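Local coordinates for protein acetyl xylan esterase (Paenibacillus sp. R4, PDB 6AGQ) that probably removes acetyl groups from acetylated xylan and related esters, as a cold-active carbohydrate esterase of the alpha/beta-hydrolase superfamily, at residues F27-L40 and K155-F167. Numbering follows the deposited sequence.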
loop_
_atom_site.group_PDB
_atom_site.type_symbol
_atom_site.label_atom_id
_atom_site.label_comp_id
_atom_site.label_asym_id
_atom_site.label_seq_id
_atom_site.Cartn_x
_atom_site.Cartn_y
_atom_site.Cartn_z
ATOM N N PHE A 27 8.161 33.450 -30.738
ATOM C CA PHE A 27 7.690 33.558 -29.328
ATOM C C PHE A 27 8.879 33.762 -28.376
ATOM O O PHE A 27 8.826 34.656 -27.515
ATOM C CB PHE A 27 6.908 32.322 -28.931
ATOM C CG PHE A 27 6.582 32.247 -27.473
ATOM C CD1 PHE A 27 5.442 32.868 -26.972
ATOM C CD2 PHE A 27 7.391 31.533 -26.603
ATOM C CE1 PHE A 27 5.139 32.785 -25.612
ATOM C CE2 PHE A 27 7.111 31.449 -25.251
ATOM C CZ PHE A 27 5.976 32.068 -24.754
ATOM N N TRP A 28 9.944 32.959 -28.556
ATOM C CA TRP A 28 11.111 33.035 -27.718
ATOM C C TRP A 28 11.978 34.280 -27.916
ATOM O O TRP A 28 12.480 34.858 -26.907
ATOM C CB TRP A 28 11.952 31.744 -27.702
ATOM C CG TRP A 28 11.286 30.660 -26.905
ATOM C CD1 TRP A 28 10.766 29.479 -27.381
ATOM C CD2 TRP A 28 11.061 30.653 -25.493
ATOM N NE1 TRP A 28 10.216 28.780 -26.363
ATOM C CE2 TRP A 28 10.374 29.466 -25.194
ATOM C CE3 TRP A 28 11.347 31.559 -24.459
ATOM C CZ2 TRP A 28 9.991 29.125 -23.895
ATOM C CZ3 TRP A 28 10.944 31.243 -23.168
ATOM C CH2 TRP A 28 10.243 30.044 -22.904
ATOM N N ASP A 29 12.225 34.727 -29.130
ATOM C CA ASP A 29 13.075 35.929 -29.174
ATOM C C ASP A 29 12.340 37.228 -28.773
ATOM O O ASP A 29 12.997 38.167 -28.340
ATOM C CB ASP A 29 13.972 36.044 -30.406
ATOM C CG ASP A 29 13.289 35.681 -31.623
ATOM O OD1 ASP A 29 12.069 35.893 -31.598
ATOM O OD2 ASP A 29 13.936 35.153 -32.561
ATOM N N ASN A 30 11.001 37.258 -28.845
ATOM C CA ASN A 30 10.230 38.305 -28.169
ATOM C C ASN A 30 10.411 38.223 -26.647
ATOM O O ASN A 30 10.666 39.237 -25.995
ATOM C CB ASN A 30 8.698 38.235 -28.471
ATOM C CG ASN A 30 8.326 38.740 -29.894
ATOM O OD1 ASN A 30 9.111 39.401 -30.593
ATOM N ND2 ASN A 30 7.127 38.395 -30.324
ATOM N N ALA A 31 10.238 37.034 -26.070
ATOM C CA ALA A 31 10.388 36.914 -24.619
ATOM C C ALA A 31 11.791 37.265 -24.202
ATOM O O ALA A 31 11.969 37.900 -23.196
ATOM C CB ALA A 31 10.025 35.539 -24.147
ATOM N N LYS A 32 12.774 36.879 -24.989
ATOM C CA LYS A 32 14.158 37.253 -24.734
ATOM C C LYS A 32 14.442 38.778 -24.808
ATOM O O LYS A 32 15.248 39.256 -24.038
ATOM C CB LYS A 32 15.121 36.525 -25.688
ATOM C CG LYS A 32 15.463 35.111 -25.270
ATOM C CD LYS A 32 16.568 34.515 -26.122
ATOM C CE LYS A 32 16.031 33.475 -27.083
ATOM N NZ LYS A 32 17.118 32.874 -27.881
ATOM N N ALA A 33 13.837 39.498 -25.768
ATOM C CA ALA A 33 14.040 40.945 -25.919
ATOM C C ALA A 33 13.448 41.657 -24.717
ATOM O O ALA A 33 14.019 42.606 -24.221
ATOM C CB ALA A 33 13.432 41.464 -27.217
ATOM N N LEU A 34 12.333 41.154 -24.212
ATOM C CA LEU A 34 11.817 41.593 -22.920
ATOM C C LEU A 34 12.827 41.401 -21.786
ATOM O O LEU A 34 13.061 42.323 -21.020
ATOM C CB LEU A 34 10.470 40.925 -22.610
ATOM C CG LEU A 34 9.240 41.614 -23.282
ATOM C CD1 LEU A 34 8.448 42.443 -22.269
ATOM C CD2 LEU A 34 9.529 42.464 -24.538
ATOM N N SER A 35 13.480 40.252 -21.707
ATOM C CA SER A 35 14.574 40.100 -20.729
ATOM C C SER A 35 15.781 41.040 -20.984
ATOM O O SER A 35 16.382 41.524 -20.032
ATOM C CB SER A 35 15.053 38.646 -20.612
ATOM O OG SER A 35 16.279 38.557 -19.883
ATOM N N ASN A 36 16.130 41.271 -22.239
ATOM C CA ASN A 36 17.242 42.154 -22.594
ATOM C C ASN A 36 17.067 43.619 -22.187
ATOM O O ASN A 36 18.050 44.319 -22.128
ATOM C CB ASN A 36 17.517 42.125 -24.112
ATOM C CG ASN A 36 17.934 40.751 -24.623
ATOM O OD1 ASN A 36 17.397 40.274 -25.626
ATOM N ND2 ASN A 36 18.875 40.109 -23.944
ATOM N N GLN A 37 15.844 44.066 -21.903
ATOM C CA GLN A 37 15.583 45.427 -21.370
ATOM C C GLN A 37 15.684 45.490 -19.858
ATOM O O GLN A 37 15.370 46.544 -19.276
ATOM C CB GLN A 37 14.127 45.955 -21.643
ATOM C CG GLN A 37 13.394 45.613 -22.934
ATOM C CD GLN A 37 14.072 46.102 -24.203
ATOM O OE1 GLN A 37 13.426 46.196 -25.241
ATOM N NE2 GLN A 37 15.372 46.395 -24.137
ATOM N N LYS A 38 15.988 44.377 -19.193
ATOM C CA LYS A 38 15.899 44.362 -17.723
ATOM C C LYS A 38 17.271 44.079 -17.216
ATOM O O LYS A 38 17.738 42.951 -17.319
ATOM C CB LYS A 38 14.903 43.326 -17.214
ATOM C CG LYS A 38 13.971 43.896 -16.182
ATOM C CD LYS A 38 12.946 44.847 -16.816
ATOM C CE LYS A 38 12.291 45.684 -15.731
ATOM N NZ LYS A 38 11.593 44.800 -14.728
ATOM N N PRO A 39 17.938 45.109 -16.684
ATOM C CA PRO A 39 19.232 44.849 -16.032
ATOM C C PRO A 39 19.127 43.748 -14.920
ATOM O O PRO A 39 18.054 43.560 -14.300
ATOM C CB PRO A 39 19.588 46.201 -15.411
ATOM C CG PRO A 39 18.811 47.197 -16.204
ATOM C CD PRO A 39 17.506 46.512 -16.504
ATOM N N LEU A 40 20.228 43.041 -14.712
ATOM C CA LEU A 40 20.313 41.982 -13.699
ATOM C C LEU A 40 20.244 42.497 -12.271
ATOM O O LEU A 40 19.585 41.890 -11.425
ATOM C CB LEU A 40 21.558 41.097 -13.911
ATOM C CG LEU A 40 21.243 39.698 -14.470
ATOM C CD1 LEU A 40 20.777 39.782 -15.919
ATOM C CD2 LEU A 40 22.480 38.824 -14.337
ATOM N N LYS A 155 7.364 30.235 -18.621
ATOM C CA LYS A 155 7.974 31.265 -19.435
ATOM C C LYS A 155 8.996 32.080 -18.628
ATOM O O LYS A 155 10.139 32.121 -18.980
ATOM C CB LYS A 155 6.962 32.192 -20.077
ATOM C CG LYS A 155 7.599 33.165 -21.052
ATOM C CD LYS A 155 6.586 34.174 -21.613
ATOM C CE LYS A 155 6.734 35.518 -20.976
ATOM N NZ LYS A 155 5.613 36.382 -21.418
ATOM N N GLN A 156 8.568 32.716 -17.554
ATOM C CA GLN A 156 9.466 33.441 -16.713
ATOM C C GLN A 156 10.505 32.523 -16.046
ATOM O O GLN A 156 11.654 32.959 -15.853
ATOM C CB GLN A 156 8.716 34.292 -15.665
ATOM C CG GLN A 156 8.092 35.547 -16.256
ATOM C CD GLN A 156 9.126 36.617 -16.611
ATOM O OE1 GLN A 156 10.182 36.717 -15.982
ATOM N NE2 GLN A 156 8.841 37.386 -17.646
ATOM N N VAL A 157 10.193 31.238 -15.791
ATOM C CA VAL A 157 11.249 30.318 -15.274
ATOM C C VAL A 157 12.408 30.164 -16.258
ATOM O O VAL A 157 13.598 30.256 -15.871
ATOM C CB VAL A 157 10.639 28.947 -14.856
ATOM C CG1 VAL A 157 11.681 28.007 -14.328
ATOM C CG2 VAL A 157 9.567 29.172 -13.784
ATOM N N TYR A 158 12.086 29.950 -17.550
ATOM C CA TYR A 158 13.133 29.755 -18.555
ATOM C C TYR A 158 13.954 31.001 -18.735
ATOM O O TYR A 158 15.183 30.946 -18.894
ATOM C CB TYR A 158 12.585 29.296 -19.905
ATOM C CG TYR A 158 12.096 27.863 -19.956
ATOM C CD1 TYR A 158 11.815 27.132 -18.808
ATOM C CD2 TYR A 158 11.876 27.247 -21.153
ATOM C CE1 TYR A 158 11.353 25.831 -18.878
ATOM C CE2 TYR A 158 11.345 25.950 -21.201
ATOM C CZ TYR A 158 11.115 25.263 -20.082
ATOM O OH TYR A 158 10.621 23.994 -20.113
ATOM N N LEU A 159 13.296 32.138 -18.696
ATOM C CA LEU A 159 14.046 33.409 -18.728
ATOM C C LEU A 159 14.972 33.599 -17.524
ATOM O O LEU A 159 16.075 34.126 -17.682
ATOM C CB LEU A 159 13.046 34.590 -18.813
ATOM C CG LEU A 159 12.245 34.621 -20.091
ATOM C CD1 LEU A 159 11.234 35.754 -20.047
ATOM C CD2 LEU A 159 13.088 34.747 -21.356
ATOM N N ASP A 160 14.510 33.276 -16.312
ATOM C CA ASP A 160 15.405 33.312 -15.099
ATOM C C ASP A 160 16.656 32.443 -15.309
ATOM O O ASP A 160 17.764 32.817 -14.882
ATOM C CB ASP A 160 14.728 32.785 -13.870
ATOM C CG ASP A 160 13.484 33.586 -13.460
ATOM O OD1 ASP A 160 13.361 34.786 -13.838
ATOM O OD2 ASP A 160 12.587 32.986 -12.760
ATOM N N CYS A 161 16.460 31.301 -16.001
ATOM C CA CYS A 161 17.492 30.316 -16.263
ATOM C C CYS A 161 18.494 30.799 -17.261
ATOM O O CYS A 161 19.627 30.361 -17.202
ATOM C CB CYS A 161 16.910 28.937 -16.684
ATOM S SG CYS A 161 15.993 28.100 -15.346
ATOM N N ILE A 162 18.056 31.619 -18.222
ATOM C CA ILE A 162 18.967 32.260 -19.189
ATOM C C ILE A 162 19.704 33.420 -18.506
ATOM O O ILE A 162 20.917 33.704 -18.735
ATOM C CB ILE A 162 18.164 32.755 -20.434
ATOM C CG1 ILE A 162 17.837 31.548 -21.353
ATOM C CG2 ILE A 162 18.894 33.876 -21.216
ATOM C CD1 ILE A 162 16.712 31.867 -22.344
ATOM N N ARG A 163 18.966 34.108 -17.648
ATOM C CA ARG A 163 19.584 35.160 -16.863
ATOM C C ARG A 163 20.638 34.643 -15.858
ATOM O O ARG A 163 21.566 35.399 -15.545
ATOM C CB ARG A 163 18.496 36.017 -16.216
ATOM C CG ARG A 163 17.751 36.810 -17.265
ATOM C CD ARG A 163 16.436 37.339 -16.752
ATOM N NE ARG A 163 16.631 38.518 -15.908
ATOM C CZ ARG A 163 16.864 39.752 -16.329
ATOM N NH1 ARG A 163 16.930 40.060 -17.644
ATOM N NH2 ARG A 163 17.001 40.707 -15.406
ATOM N N ALA A 164 20.551 33.392 -15.400
ATOM C CA ALA A 164 21.676 32.758 -14.702
ATOM C C ALA A 164 22.952 32.662 -15.568
ATOM O O ALA A 164 24.056 32.774 -15.089
ATOM C CB ALA A 164 21.284 31.386 -14.187
ATOM N N LEU A 165 22.804 32.466 -16.865
ATOM C CA LEU A 165 23.983 32.498 -17.758
ATOM C C LEU A 165 24.507 33.930 -17.892
ATOM O O LEU A 165 25.709 34.104 -17.933
ATOM C CB LEU A 165 23.671 31.962 -19.138
ATOM C CG LEU A 165 22.934 30.629 -19.190
ATOM C CD1 LEU A 165 22.438 30.342 -20.615
ATOM C CD2 LEU A 165 23.789 29.505 -18.621
ATOM N N ASP A 166 23.618 34.941 -17.928
ATOM C CA ASP A 166 24.016 36.389 -17.864
ATOM C C ASP A 166 24.780 36.654 -16.562
ATOM O O ASP A 166 25.737 37.399 -16.557
ATOM C CB ASP A 166 22.809 37.418 -17.865
ATOM C CG ASP A 166 21.903 37.373 -19.147
ATOM O OD1 ASP A 166 22.293 36.780 -20.164
ATOM O OD2 ASP A 166 20.774 37.967 -19.125
ATOM N N PHE A 167 24.313 36.104 -15.448
ATOM C CA PHE A 167 25.041 36.299 -14.179
ATOM C C PHE A 167 26.444 35.690 -14.234
ATOM O O PHE A 167 27.431 36.398 -13.929
ATOM C CB PHE A 167 24.328 35.739 -12.962
ATOM C CG PHE A 167 25.143 35.848 -11.682
ATOM C CD1 PHE A 167 25.201 37.046 -10.979
ATOM C CD2 PHE A 167 25.903 34.742 -11.206
ATOM C CE1 PHE A 167 25.985 37.140 -9.824
ATOM C CE2 PHE A 167 26.667 34.817 -10.046
ATOM C CZ PHE A 167 26.710 36.016 -9.344
#
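Arg163 reaches across to the C-terminal end of helix 24-36 and the turn that follows, where its guanidinium meets Ser35, Lys38 and Pro39 edge-on. NH1 donates to Ser35 OG at 2.8 Å, fairly straight at 159° and nearly in the guanidinium plane. NH1 and NH2 also converge end-on on a single acceptor, Lys38 O, each 3.0 Å from it; NH1 lies on a lone pair, whereas NH2 comes in from above the carbonyl plane. A weak bond from NH2 to Pro39 O extends this grip. The bend at chi3 (78°) turns the end of the arginine chain toward these acceptors, and Leu40 CD1 covers one face of the group, 3.9 Å above its centre. With an alanine in place of Arg163, Ser35 OG and Lys38 O would probably lose these donors, leaving the turn less firmly held against helix 153-170. Leu40 itself lies against that helix, CD1 on Asp166 CB and CD2 3.5 Å from Phe167 N.

In this alpha/beta-hydrolase fold, helix 153-170 packs on the central sheet, with Ala164 and Phe167 touching strands 55-63 and 114-118, and helix 24-36 crosses over it; the axes of residues 27-36 and 155-167 come within 10.6 Å at -59°. Here Leu159 CD2 meets Ala31 CB at 4.2 Å and the edge of the Trp28 ring. Farther along, Trp28 CH2 approaches Tyr158 CD2 at 3.7 Å; the two rings are nearly parallel but slid so far apart that they barely overlap. Phe27 lays CE2 over the indole and touches Lys155 CD with CZ.

Farther out, Trp28 NE1 bonds to Tyr252 O, Tyr158 OH to Phe253 O and Lys155 NZ to Ala150 O. Asp166 forms a salt bridge with Arg200, while Arg163 NH2 also bonds Asp63 O, on strand 55-63.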